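Local coordinates for oxidoreductase (Methanosarcina mazei, PDB 3KA7), which binds flavin-adenine dinucleotide and is probably an oxidoreductase of the flavin-containing amine oxidoreductase family, at residues A[215-220]-A[235-240]; A[3-8]-A[26-31]. All blocks are in the same frame, centred on the assembly; numbering follows the deposited sequence.

Contact 1 of 2, residues A[215-220]-A[235-240]. With FAD (flavin-adenine dinucleotide), chain B.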
ATOM      1  N   THR A 215       8.318  17.084 -14.604  1.00 18.05           N
ATOM      2  CA  THR A 215       6.894  16.763 -14.652  1.00 17.97           C
ATOM      3  C   THR A 215       6.310  17.089 -16.030  1.00 18.82           C
ATOM      4  O   THR A 215       6.935  17.796 -16.833  1.00 18.75           O
ATOM      5  CB  THR A 215       6.111  17.498 -13.550  1.00 18.12           C
ATOM      6  OG1 THR A 215       6.298  18.915 -13.683  1.00 17.51           O
ATOM      7  CG2 THR A 215       6.591  17.062 -12.171  1.00 17.52           C
ATOM      8  N   GLY A 216       5.130  16.555 -16.320  1.00 18.58           N
ATOM      9  CA  GLY A 216       4.493  16.804 -17.607  1.00 19.38           C
ATOM     10  C   GLY A 216       5.278  16.194 -18.748  1.00 19.61           C
ATOM     11  O   GLY A 216       5.222  16.674 -19.886  1.00 20.00           O
ATOM     12  N   GLN A 217       6.010  15.123 -18.460  1.00 19.53           N
ATOM     13  CA  GLN A 217       6.764  14.435 -19.492  1.00 19.73           C
ATOM     14  C   GLN A 217       6.474  12.944 -19.501  1.00 19.53           C
ATOM     15  O   GLN A 217       6.822  12.223 -18.567  1.00 19.34           O
ATOM     16  CB  GLN A 217       8.267  14.671 -19.323  1.00 20.31           C
ATOM     17  CG  GLN A 217       8.683  16.121 -19.483  1.00 21.48           C
ATOM     18  CD  GLN A 217      10.094  16.245 -19.997  1.00 23.25           C
ATOM     19  OE1 GLN A 217      10.618  15.330 -20.626  1.00 25.24           O
ATOM     20  NE2 GLN A 217      10.723  17.381 -19.730  1.00 25.00           N
ATOM     21  N   GLU A 218       5.860  12.477 -20.575  1.00 18.96           N
ATOM     22  CA  GLU A 218       5.552  11.065 -20.691  1.00 18.78           C
ATOM     23  C   GLU A 218       6.646  10.292 -21.412  1.00 17.89           C
ATOM     24  O   GLU A 218       7.053  10.645 -22.530  1.00 17.69           O
ATOM     25  CB  GLU A 218       4.221  10.864 -21.404  1.00 19.44           C
ATOM     26  CG  GLU A 218       3.848   9.395 -21.579  1.00 22.01           C
ATOM     27  CD  GLU A 218       2.419   9.215 -22.056  1.00 27.41           C
ATOM     28  OE1 GLU A 218       2.107   9.585 -23.208  1.00 28.29           O
ATOM     29  OE2 GLU A 218       1.599   8.705 -21.267  1.00 30.17           O
ATOM     30  N   VAL A 219       7.125   9.237 -20.764  1.00 16.21           N
ATOM     31  CA  VAL A 219       8.086   8.337 -21.379  1.00 15.23           C
ATOM     32  C   VAL A 219       7.327   7.425 -22.341  1.00 15.47           C
ATOM     33  O   VAL A 219       6.342   6.798 -21.956  1.00 14.82           O
ATOM     34  CB  VAL A 219       8.858   7.531 -20.309  1.00 15.05           C
ATOM     35  CG1 VAL A 219       9.758   6.481 -20.952  1.00 14.75           C
ATOM     36  CG2 VAL A 219       9.674   8.477 -19.416  1.00 14.77           C
ATOM     37  N   SER A 220       7.763   7.380 -23.599  1.00 15.51           N
ATOM     38  CA  SER A 220       7.062   6.598 -24.627  1.00 15.98           C
ATOM     39  C   SER A 220       7.811   5.341 -25.054  1.00 16.05           C
ATOM     40  O   SER A 220       7.244   4.459 -25.696  1.00 15.34           O
ATOM     41  CB  SER A 220       6.784   7.470 -25.853  1.00 16.44           C
ATOM     42  OG  SER A 220       7.978   8.072 -26.320  1.00 17.16           O
ATOM     43  N   ASP A 235       8.755  12.696 -24.206  1.00 27.38           N
ATOM     44  CA  ASP A 235       8.276  13.802 -25.029  1.00 29.19           C
ATOM     45  C   ASP A 235       9.067  13.956 -26.326  1.00 29.53           C
ATOM     46  O   ASP A 235       9.438  15.064 -26.728  1.00 30.03           O
ATOM     47  CB  ASP A 235       8.222  15.106 -24.232  1.00 29.71           C
ATOM     48  CG  ASP A 235       6.832  15.385 -23.672  1.00 31.87           C
ATOM     49  OD1 ASP A 235       6.201  14.466 -23.086  1.00 33.31           O
ATOM     50  OD2 ASP A 235       6.363  16.533 -23.824  1.00 35.14           O
ATOM     51  N   ASP A 236       9.303  12.821 -26.979  1.00 29.97           N
ATOM     52  CA  ASP A 236       9.921  12.773 -28.305  1.00 30.31           C
ATOM     53  C   ASP A 236      11.403  13.175 -28.303  1.00 29.74           C
ATOM     54  O   ASP A 236      11.997  13.413 -29.356  1.00 29.94           O
ATOM     55  CB  ASP A 236       9.105  13.598 -29.306  1.00 31.03           C
ATOM     56  CG  ASP A 236       7.633  13.187 -29.336  1.00 32.84           C
ATOM     57  OD1 ASP A 236       7.331  11.996 -29.078  1.00 34.12           O
ATOM     58  OD2 ASP A 236       6.778  14.057 -29.600  1.00 34.49           O
ATOM     59  N   ARG A 237      11.997  13.241 -27.117  1.00 28.77           N
ATOM     60  CA  ARG A 237      13.419  13.511 -26.995  1.00 28.33           C
ATOM     61  C   ARG A 237      14.139  12.295 -26.420  1.00 27.57           C
ATOM     62  O   ARG A 237      13.647  11.658 -25.483  1.00 27.07           O
ATOM     63  CB  ARG A 237      13.663  14.734 -26.110  1.00 28.68           C
ATOM     64  CG  ARG A 237      13.019  16.001 -26.642  1.00 30.95           C
ATOM     65  CD  ARG A 237      13.624  17.244 -26.007  1.00 34.27           C
ATOM     66  NE  ARG A 237      13.206  17.404 -24.619  1.00 37.15           N
ATOM     67  CZ  ARG A 237      11.970  17.721 -24.252  1.00 39.06           C
ATOM     68  NH1 ARG A 237      11.029  17.895 -25.174  1.00 40.32           N
ATOM     69  NH2 ARG A 237      11.669  17.851 -22.966  1.00 39.78           N
ATOM     70  N   ILE A 238      15.298  11.978 -26.990  1.00 26.52           N
ATOM     71  CA  ILE A 238      16.102  10.854 -26.526  1.00 25.70           C
ATOM     72  C   ILE A 238      16.963  11.259 -25.336  1.00 25.00           C
ATOM     73  O   ILE A 238      17.622  12.298 -25.366  1.00 24.68           O
ATOM     74  CB  ILE A 238      17.025  10.330 -27.639  1.00 25.92           C
ATOM     75  CG1 ILE A 238      16.203   9.674 -28.752  1.00 27.28           C
ATOM     76  CG2 ILE A 238      18.046   9.354 -27.081  1.00 26.10           C
ATOM     77  CD1 ILE A 238      17.038   9.279 -29.969  1.00 29.55           C
ATOM     78  N   HIS A 239      16.950  10.444 -24.285  1.00 23.65           N
ATOM     79  CA  HIS A 239      17.850  10.638 -23.153  1.00 23.15           C
ATOM     80  C   HIS A 239      18.656   9.374 -22.933  1.00 22.95           C
ATOM     81  O   HIS A 239      18.095   8.317 -22.657  1.00 22.44           O
ATOM     82  CB  HIS A 239      17.075  10.974 -21.875  1.00 23.03           C
ATOM     83  CG  HIS A 239      16.348  12.277 -21.936  1.00 22.95           C
ATOM     84  ND1 HIS A 239      15.099  12.405 -22.503  1.00 22.78           N
ATOM     85  CD2 HIS A 239      16.695  13.510 -21.505  1.00 21.88           C
ATOM     86  CE1 HIS A 239      14.706  13.664 -22.417  1.00 21.40           C
ATOM     87  NE2 HIS A 239      15.657  14.355 -21.817  1.00 22.39           N
ATOM     88  N   ASP A 240      19.973   9.483 -23.058  1.00 22.55           N
ATOM     89  CA  ASP A 240      20.864   8.352 -22.820  1.00 22.48           C
ATOM     90  C   ASP A 240      20.899   7.961 -21.352  1.00 21.62           C
ATOM     91  O   ASP A 240      20.757   8.807 -20.470  1.00 21.86           O
ATOM     92  CB  ASP A 240      22.288   8.695 -23.266  1.00 23.07           C
ATOM     93  CG  ASP A 240      22.389   8.964 -24.748  1.00 25.30           C
ATOM     94  OD1 ASP A 240      21.463   8.585 -25.497  1.00 28.15           O
ATOM     95  OD2 ASP A 240      23.407   9.553 -25.166  1.00 28.18           O
TER
HETATM   96  PA  FAD B 500       3.022   4.847  -8.448  1.00  9.21           P
HETATM   97  O1A FAD B 500       2.312   3.787  -9.249  1.00 10.01           O
HETATM   98  O2A FAD B 500       2.217   5.529  -7.367  1.00  9.81           O
HETATM   99  O5B FAD B 500       3.594   5.966  -9.447  1.00  7.97           O
HETATM  100  C5B FAD B 500       3.852   5.635 -10.806  1.00  5.76           C
HETATM  101  C4B FAD B 500       4.119   6.985 -11.479  1.00  7.06           C
HETATM  102  O4B FAD B 500       4.493   6.821 -12.832  1.00  8.95           O
HETATM  103  C3B FAD B 500       2.865   7.864 -11.454  1.00  9.09           C
HETATM  104  O3B FAD B 500       3.152   9.116 -10.851  1.00  9.76           O
HETATM  105  C2B FAD B 500       2.503   8.021 -12.933  1.00  9.94           C
HETATM  106  O2B FAD B 500       1.917   9.274 -13.231  1.00 11.67           O
HETATM  107  C1B FAD B 500       3.847   7.816 -13.621  1.00  8.38           C
HETATM  108  N9A FAD B 500       3.772   7.304 -14.995  1.00 11.42           N
HETATM  109  C8A FAD B 500       2.968   6.312 -15.520  1.00 11.21           C
HETATM  110  N7A FAD B 500       3.307   6.143 -16.831  1.00  9.24           N
HETATM  111  C5A FAD B 500       4.310   7.017 -17.120  1.00 11.05           C
HETATM  112  C6A FAD B 500       5.011   7.294 -18.284  1.00 11.31           C
HETATM  113  N6A FAD B 500       4.825   6.549 -19.370  1.00 10.28           N
HETATM  114  N1A FAD B 500       5.993   8.263 -18.262  1.00 11.04           N
HETATM  115  C2A FAD B 500       6.278   8.965 -17.108  1.00 12.03           C
HETATM  116  N3A FAD B 500       5.576   8.693 -15.952  1.00 11.10           N
HETATM  117  C4A FAD B 500       4.610   7.739 -15.978  1.00 11.07           C
HETATM  118  N1  FAD B 500       0.160   2.211   1.027  1.00 11.04           N
HETATM  119  C2  FAD B 500       0.587   2.362   2.335  1.00 13.56           C
HETATM  120  O2  FAD B 500       1.757   2.090   2.636  1.00 12.33           O
HETATM  121  N3  FAD B 500      -0.314   2.792   3.298  1.00 13.03           N
HETATM  122  C4  FAD B 500      -1.629   3.068   2.965  1.00 14.43           C
HETATM  123  O4  FAD B 500      -2.434   3.450   3.814  1.00 16.98           O
HETATM  124  C4X FAD B 500      -2.059   2.911   1.655  1.00 12.76           C
HETATM  125  N5  FAD B 500      -3.381   3.168   1.319  1.00 13.49           N
HETATM  126  C5X FAD B 500      -3.790   3.020   0.004  1.00 12.24           C
HETATM  127  C6  FAD B 500      -5.110   3.290  -0.353  1.00 14.64           C
HETATM  128  C7  FAD B 500      -5.520   3.163  -1.676  1.00 13.95           C
HETATM  129  C7M FAD B 500      -6.955   3.458  -2.032  1.00 15.35           C
HETATM  130  C8  FAD B 500      -4.599   2.759  -2.633  1.00 12.91           C
HETATM  131  C8M FAD B 500      -5.002   2.601  -4.070  1.00 15.59           C
HETATM  132  C9  FAD B 500      -3.281   2.477  -2.279  1.00 11.82           C
HETATM  133  C9A FAD B 500      -2.871   2.615  -0.957  1.00 11.14           C
HETATM  134  N10 FAD B 500      -1.558   2.336  -0.602  1.00 10.60           N
HETATM  135  C10 FAD B 500      -1.149   2.489   0.694  1.00 11.21           C
HETATM  136  C1' FAD B 500      -0.578   1.808  -1.597  1.00  7.30           C
HETATM  137  C2' FAD B 500       0.308   2.963  -2.079  1.00  8.89           C
HETATM  138  O2' FAD B 500      -0.508   4.091  -2.384  1.00  9.31           O
HETATM  139  C3' FAD B 500       1.086   2.511  -3.312  1.00  9.53           C
HETATM  140  O3' FAD B 500       1.646   1.227  -3.067  1.00  9.56           O
HETATM  141  C4' FAD B 500       2.221   3.433  -3.747  1.00  8.47           C
HETATM  142  O4' FAD B 500       1.816   4.786  -3.810  1.00  8.97           O
HETATM  143  C5' FAD B 500       2.629   2.993  -5.149  1.00  8.81           C
HETATM  144  O5' FAD B 500       3.854   3.618  -5.443  1.00  7.02           O
HETATM  145  P   FAD B 500       4.687   3.181  -6.722  1.00  9.21           P
HETATM  146  O1P FAD B 500       6.158   3.273  -6.398  1.00  8.46           O
HETATM  147  O2P FAD B 500       4.235   1.842  -7.270  1.00  8.08           O
HETATM  148  O3P FAD B 500       4.413   4.298  -7.848  1.00 10.29           O
HETATM  149  O   HOH W   1       7.769  10.751 -26.561  1.00 30.69           O

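Contact 2 of 2, residues A[3-8]-A[26-31]. With FAD (flavin-adenine dinucleotide), chain B.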
ATOM      1  N   THR A   3      21.712   7.911 -15.044  1.00 18.00           N
ATOM      2  CA  THR A   3      20.546   7.077 -14.754  1.00 16.55           C
ATOM      3  C   THR A   3      19.255   7.867 -14.974  1.00 15.54           C
ATOM      4  O   THR A   3      19.212   9.089 -14.811  1.00 15.07           O
ATOM      5  CB  THR A   3      20.563   6.538 -13.304  1.00 17.17           C
ATOM      6  OG1 THR A   3      20.186   7.583 -12.406  1.00 18.25           O
ATOM      7  CG2 THR A   3      21.944   6.014 -12.907  1.00 15.48           C
ATOM      8  N   VAL A   4      18.208   7.165 -15.384  1.00 14.18           N
ATOM      9  CA  VAL A   4      16.917   7.797 -15.559  1.00 13.60           C
ATOM     10  C   VAL A   4      15.876   6.961 -14.829  1.00 12.72           C
ATOM     11  O   VAL A   4      15.974   5.725 -14.789  1.00 11.79           O
ATOM     12  CB  VAL A   4      16.536   7.952 -17.050  1.00 14.29           C
ATOM     13  CG1 VAL A   4      17.549   8.881 -17.763  1.00 15.30           C
ATOM     14  CG2 VAL A   4      16.473   6.605 -17.724  1.00 15.15           C
ATOM     15  N   VAL A   5      14.908   7.648 -14.244  1.00 11.93           N
ATOM     16  CA  VAL A   5      13.812   6.997 -13.542  1.00 11.59           C
ATOM     17  C   VAL A   5      12.539   7.353 -14.276  1.00 11.00           C
ATOM     18  O   VAL A   5      12.278   8.530 -14.557  1.00 10.70           O
ATOM     19  CB  VAL A   5      13.718   7.495 -12.088  1.00 11.83           C
ATOM     20  CG1 VAL A   5      12.534   6.842 -11.379  1.00 12.39           C
ATOM     21  CG2 VAL A   5      15.019   7.187 -11.345  1.00 12.44           C
ATOM     22  N   ILE A   6      11.743   6.337 -14.602  1.00 10.06           N
ATOM     23  CA  ILE A   6      10.476   6.567 -15.295  1.00 10.05           C
ATOM     24  C   ILE A   6       9.359   6.570 -14.257  1.00  9.47           C
ATOM     25  O   ILE A   6       9.057   5.533 -13.691  1.00  9.40           O
ATOM     26  CB  ILE A   6      10.206   5.466 -16.340  1.00 10.23           C
ATOM     27  CG1 ILE A   6      11.403   5.329 -17.300  1.00 12.57           C
ATOM     28  CG2 ILE A   6       8.920   5.777 -17.107  1.00 10.91           C
ATOM     29  CD1 ILE A   6      11.322   4.124 -18.216  1.00 13.85           C
ATOM     30  N   GLY A   7       8.773   7.739 -13.996  1.00  9.19           N
ATOM     31  CA  GLY A   7       7.668   7.871 -13.044  1.00  9.58           C
ATOM     32  C   GLY A   7       8.158   8.340 -11.685  1.00 10.02           C
ATOM     33  O   GLY A   7       9.114   7.766 -11.133  1.00 10.98           O
ATOM     34  N   ALA A   8       7.506   9.370 -11.157  1.00  9.58           N
ATOM     35  CA  ALA A   8       7.837   9.929  -9.849  1.00  9.66           C
ATOM     36  C   ALA A   8       6.911   9.418  -8.760  1.00  9.12           C
ATOM     37  O   ALA A   8       6.502  10.179  -7.899  1.00  9.41           O
ATOM     38  CB  ALA A   8       7.821  11.464  -9.891  1.00 10.41           C
ATOM     39  N   VAL A  26      21.089  11.680 -12.072  1.00 18.50           N
ATOM     40  CA  VAL A  26      19.728  11.144 -12.139  1.00 17.70           C
ATOM     41  C   VAL A  26      18.724  12.162 -12.663  1.00 16.74           C
ATOM     42  O   VAL A  26      18.680  13.313 -12.203  1.00 16.82           O
ATOM     43  CB  VAL A  26      19.242  10.620 -10.757  1.00 18.10           C
ATOM     44  CG1 VAL A  26      20.213   9.612 -10.182  1.00 19.03           C
ATOM     45  CG2 VAL A  26      19.030  11.760  -9.781  1.00 19.63           C
ATOM     46  N   GLU A  27      17.909  11.738 -13.626  1.00 15.66           N
ATOM     47  CA  GLU A  27      16.774  12.538 -14.073  1.00 15.50           C
ATOM     48  C   GLU A  27      15.520  11.684 -13.980  1.00 14.38           C
ATOM     49  O   GLU A  27      15.526  10.535 -14.431  1.00 14.49           O
ATOM     50  CB  GLU A  27      16.966  13.007 -15.508  1.00 16.23           C
ATOM     51  CG  GLU A  27      18.199  13.873 -15.683  1.00 19.27           C
ATOM     52  CD  GLU A  27      18.235  14.540 -17.030  1.00 24.14           C
ATOM     53  OE1 GLU A  27      17.211  15.147 -17.418  1.00 26.45           O
ATOM     54  OE2 GLU A  27      19.289  14.459 -17.695  1.00 26.22           O
ATOM     55  N   VAL A  28      14.474  12.251 -13.386  1.00 13.35           N
ATOM     56  CA  VAL A  28      13.190  11.560 -13.224  1.00 13.03           C
ATOM     57  C   VAL A  28      12.186  12.168 -14.180  1.00 13.04           C
ATOM     58  O   VAL A  28      12.075  13.379 -14.242  1.00 13.50           O
ATOM     59  CB  VAL A  28      12.644  11.748 -11.803  1.00 13.16           C
ATOM     60  CG1 VAL A  28      11.395  10.885 -11.594  1.00 12.84           C
ATOM     61  CG2 VAL A  28      13.737  11.396 -10.770  1.00 11.75           C
ATOM     62  N   PHE A  29      11.449  11.330 -14.913  1.00 12.98           N
ATOM     63  CA  PHE A  29      10.427  11.820 -15.829  1.00 13.13           C
ATOM     64  C   PHE A  29       9.042  11.372 -15.372  1.00 12.94           C
ATOM     65  O   PHE A  29       8.769  10.178 -15.290  1.00 13.04           O
ATOM     66  CB  PHE A  29      10.715  11.340 -17.252  1.00 13.57           C
ATOM     67  CG  PHE A  29      12.029  11.845 -17.796  1.00 14.02           C
ATOM     68  CD1 PHE A  29      12.072  12.949 -18.634  1.00 15.61           C
ATOM     69  CD2 PHE A  29      13.214  11.230 -17.441  1.00 14.61           C
ATOM     70  CE1 PHE A  29      13.288  13.422 -19.124  1.00 15.88           C
ATOM     71  CE2 PHE A  29      14.439  11.699 -17.932  1.00 14.69           C
ATOM     72  CZ  PHE A  29      14.465  12.797 -18.766  1.00 15.42           C
ATOM     73  N   GLU A  30       8.192  12.339 -15.055  1.00 13.51           N
ATOM     74  CA  GLU A  30       6.837  12.068 -14.570  1.00 13.82           C
ATOM     75  C   GLU A  30       5.801  12.668 -15.525  1.00 14.67           C
ATOM     76  O   GLU A  30       5.895  13.848 -15.909  1.00 13.73           O
ATOM     77  CB  GLU A  30       6.653  12.656 -13.166  1.00 13.54           C
ATOM     78  CG  GLU A  30       5.194  12.797 -12.732  1.00 13.64           C
ATOM     79  CD  GLU A  30       4.502  11.449 -12.630  1.00 14.13           C
ATOM     80  OE1 GLU A  30       5.150  10.509 -12.126  1.00 11.98           O
ATOM     81  OE2 GLU A  30       3.339  11.324 -13.075  1.00 13.71           O
ATOM     82  N   ARG A  31       4.806  11.861 -15.887  1.00 14.59           N
ATOM     83  CA  ARG A  31       3.803  12.256 -16.869  1.00 15.86           C
ATOM     84  C   ARG A  31       2.798  13.290 -16.355  1.00 15.74           C
ATOM     85  O   ARG A  31       2.329  14.130 -17.127  1.00 15.86           O
ATOM     86  CB  ARG A  31       3.062  11.016 -17.383  1.00 16.27           C
ATOM     87  CG  ARG A  31       2.305  11.212 -18.675  1.00 19.48           C
ATOM     88  CD  ARG A  31       1.505   9.955 -18.998  1.00 22.90           C
ATOM     89  NE  ARG A  31       0.533   9.735 -17.951  1.00 24.40           N
ATOM     90  CZ  ARG A  31      -0.752  10.046 -18.056  1.00 25.36           C
ATOM     91  NH1 ARG A  31      -1.236  10.550 -19.188  1.00 26.14           N
ATOM     92  NH2 ARG A  31      -1.556   9.833 -17.032  1.00 24.69           N
TER
HETATM   93  PA  FAD B 500       3.022   4.847  -8.448  1.00  9.21           P
HETATM   94  O1A FAD B 500       2.312   3.787  -9.249  1.00 10.01           O
HETATM   95  O2A FAD B 500       2.217   5.529  -7.367  1.00  9.81           O
HETATM   96  O5B FAD B 500       3.594   5.966  -9.447  1.00  7.97           O
HETATM   97  C5B FAD B 500       3.852   5.635 -10.806  1.00  5.76           C
HETATM   98  C4B FAD B 500       4.119   6.985 -11.479  1.00  7.06           C
HETATM   99  O4B FAD B 500       4.493   6.821 -12.832  1.00  8.95           O
HETATM  100  C3B FAD B 500       2.865   7.864 -11.454  1.00  9.09           C
HETATM  101  O3B FAD B 500       3.152   9.116 -10.851  1.00  9.76           O
HETATM  102  C2B FAD B 500       2.503   8.021 -12.933  1.00  9.94           C
HETATM  103  O2B FAD B 500       1.917   9.274 -13.231  1.00 11.67           O
HETATM  104  C1B FAD B 500       3.847   7.816 -13.621  1.00  8.38           C
HETATM  105  N9A FAD B 500       3.772   7.304 -14.995  1.00 11.42           N
HETATM  106  C8A FAD B 500       2.968   6.312 -15.520  1.00 11.21           C
HETATM  107  N7A FAD B 500       3.307   6.143 -16.831  1.00  9.24           N
HETATM  108  C5A FAD B 500       4.310   7.017 -17.120  1.00 11.05           C
HETATM  109  C6A FAD B 500       5.011   7.294 -18.284  1.00 11.31           C
HETATM  110  N6A FAD B 500       4.825   6.549 -19.370  1.00 10.28           N
HETATM  111  N1A FAD B 500       5.993   8.263 -18.262  1.00 11.04           N
HETATM  112  C2A FAD B 500       6.278   8.965 -17.108  1.00 12.03           C
HETATM  113  N3A FAD B 500       5.576   8.693 -15.952  1.00 11.10           N
HETATM  114  C4A FAD B 500       4.610   7.739 -15.978  1.00 11.07           C
HETATM  115  N1  FAD B 500       0.160   2.211   1.027  1.00 11.04           N
HETATM  116  C2  FAD B 500       0.587   2.362   2.335  1.00 13.56           C
HETATM  117  O2  FAD B 500       1.757   2.090   2.636  1.00 12.33           O
HETATM  118  N3  FAD B 500      -0.314   2.792   3.298  1.00 13.03           N
HETATM  119  C4  FAD B 500      -1.629   3.068   2.965  1.00 14.43           C
HETATM  120  O4  FAD B 500      -2.434   3.450   3.814  1.00 16.98           O
HETATM  121  C4X FAD B 500      -2.059   2.911   1.655  1.00 12.76           C
HETATM  122  N5  FAD B 500      -3.381   3.168   1.319  1.00 13.49           N
HETATM  123  C5X FAD B 500      -3.790   3.020   0.004  1.00 12.24           C
HETATM  124  C6  FAD B 500      -5.110   3.290  -0.353  1.00 14.64           C
HETATM  125  C7  FAD B 500      -5.520   3.163  -1.676  1.00 13.95           C
HETATM  126  C7M FAD B 500      -6.955   3.458  -2.032  1.00 15.35           C
HETATM  127  C8  FAD B 500      -4.599   2.759  -2.633  1.00 12.91           C
HETATM  128  C8M FAD B 500      -5.002   2.601  -4.070  1.00 15.59           C
HETATM  129  C9  FAD B 500      -3.281   2.477  -2.279  1.00 11.82           C
HETATM  130  C9A FAD B 500      -2.871   2.615  -0.957  1.00 11.14           C
HETATM  131  N10 FAD B 500      -1.558   2.336  -0.602  1.00 10.60           N
HETATM  132  C10 FAD B 500      -1.149   2.489   0.694  1.00 11.21           C
HETATM  133  C1' FAD B 500      -0.578   1.808  -1.597  1.00  7.30           C
HETATM  134  C2' FAD B 500       0.308   2.963  -2.079  1.00  8.89           C
HETATM  135  O2' FAD B 500      -0.508   4.091  -2.384  1.00  9.31           O
HETATM  136  C3' FAD B 500       1.086   2.511  -3.312  1.00  9.53           C
HETATM  137  O3' FAD B 500       1.646   1.227  -3.067  1.00  9.56           O
HETATM  138  C4' FAD B 500       2.221   3.433  -3.747  1.00  8.47           C
HETATM  139  O4' FAD B 500       1.816   4.786  -3.810  1.00  8.97           O
HETATM  140  C5' FAD B 500       2.629   2.993  -5.149  1.00  8.81           C
HETATM  141  O5' FAD B 500       3.854   3.618  -5.443  1.00  7.02           O
HETATM  142  P   FAD B 500       4.687   3.181  -6.722  1.00  9.21           P
HETATM  143  O1P FAD B 500       6.158   3.273  -6.398  1.00  8.46           O
HETATM  144  O2P FAD B 500       4.235   1.842  -7.270  1.00  8.08           O
HETATM  145  O3P FAD B 500       4.413   4.298  -7.848  1.00 10.29           O

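Contact 1 of 2, residues A[215-220]-A[235-240]
Asp235 carries a chi1 of -96°, off the staggered position, and this places its CG where the carboxylate can meet the backbone of Glu218. OD1 takes the N-H of Glu218, with Glu218 N 3.2 Å from Asp235 OD1 and nearly in line with the C-O bond. A second bond runs the other way. Asp235 N donates a hydrogen bond to Glu218 O at 3.1 Å, the donor lying well out of the carbonyl plane. One residue thus grips both backbone polar groups of Glu218.

Arg237 bends at chi3 (-73°), which places NE, and its NH2 comes up to the Gln217 amide. The two side chains cross at about a right angle, with their planes 70° apart. Gln217 NE2 sits at the guanidinium edge, 3.4 Å from Arg237 NH2. Both are donors, so this is packing. Water 1 joins Ser220 OG to Asp236, accepting from Asp236 N at 2.6 Å and donating to Asp236 OD1. Asp235 and Asp236 have the backbone angles of a type I' turn, which links strands 228-234 and 237-240.

Val219, the residue after Glu218, meets the cofactor. Val219 N donates to FAD N1A at 2.9 Å, and FAD N6A donates to Val219 O at 3.0 Å. Glu218 CG, anti to its backbone N, lies 3.7 Å from FAD N6A.

The chemistry implies recognition of adenine by backbone groups, one donor and one acceptor matching N1A and N6A. The two Asp235 bonds are likely to steady Glu218, the residue just before Val219, at a contact that lies on the surface.

Contact 2 of 2, residues A[3-8]-A[26-31]
Glu30 and Ala8 meet beside the FAD ribose. Glu30 OE1 takes the N-H of Ala8 at 2.8 Å and the ribose hydroxyl O3B of FAD at 2.7 Å. OE2 accepts from the other hydroxyl, O2B, in a very short bond, and also from Leu32 N. The chain bends at chi2 (64°), which turns CD toward the ribose. An alanine in place of Glu30 would probably leave Ala8 N, Leu32 N and both ribose hydroxyls without their carboxylate partner.

Gly7 CA packs 3.4 Å from FAD O4B, where a side chain would clash with the sugar. Gly7 N donates to Phe29 O at 2.8 Å, which ties the turn to the second strand. Behind it, strands 3-6 and 26-29 run parallel, joined by backbone bonds such as Phe29 N to Val5 O at 2.9 Å. Val5 CB packs on Val28 CG2 at 4.1 Å, on the face covered by helix 10-21. On the other face, Val4 CG1 touches the Phe29 ring edge at CE2, and His214 and His239 meet the same ring.

This is the beta-alpha-beta unit of a Rossmann-type dinucleotide-binding fold, with an acid near the end of the second strand holding the ribose.

In the fold
From the N terminus, strand 2-6 leads through helix 10-21 to strand 25-29, and contact 2 closes that loop. Contact 1 comes much later. It closes a short loop made of the hairpin strands 219-225 and 228-234. The two contacts follow in series, neither nesting nor crossing. They meet in space, with centres about 9 Å apart. Gln217 N lies 2.9 Å from Glu30 O, a probable hydrogen bond, and both contacts touch FAD. Contact 2 lies in the five-stranded parallel sheet, and contact 1 at one end of the three-stranded antiparallel sheet. Together they tie the two sheets around the adenosine end of FAD.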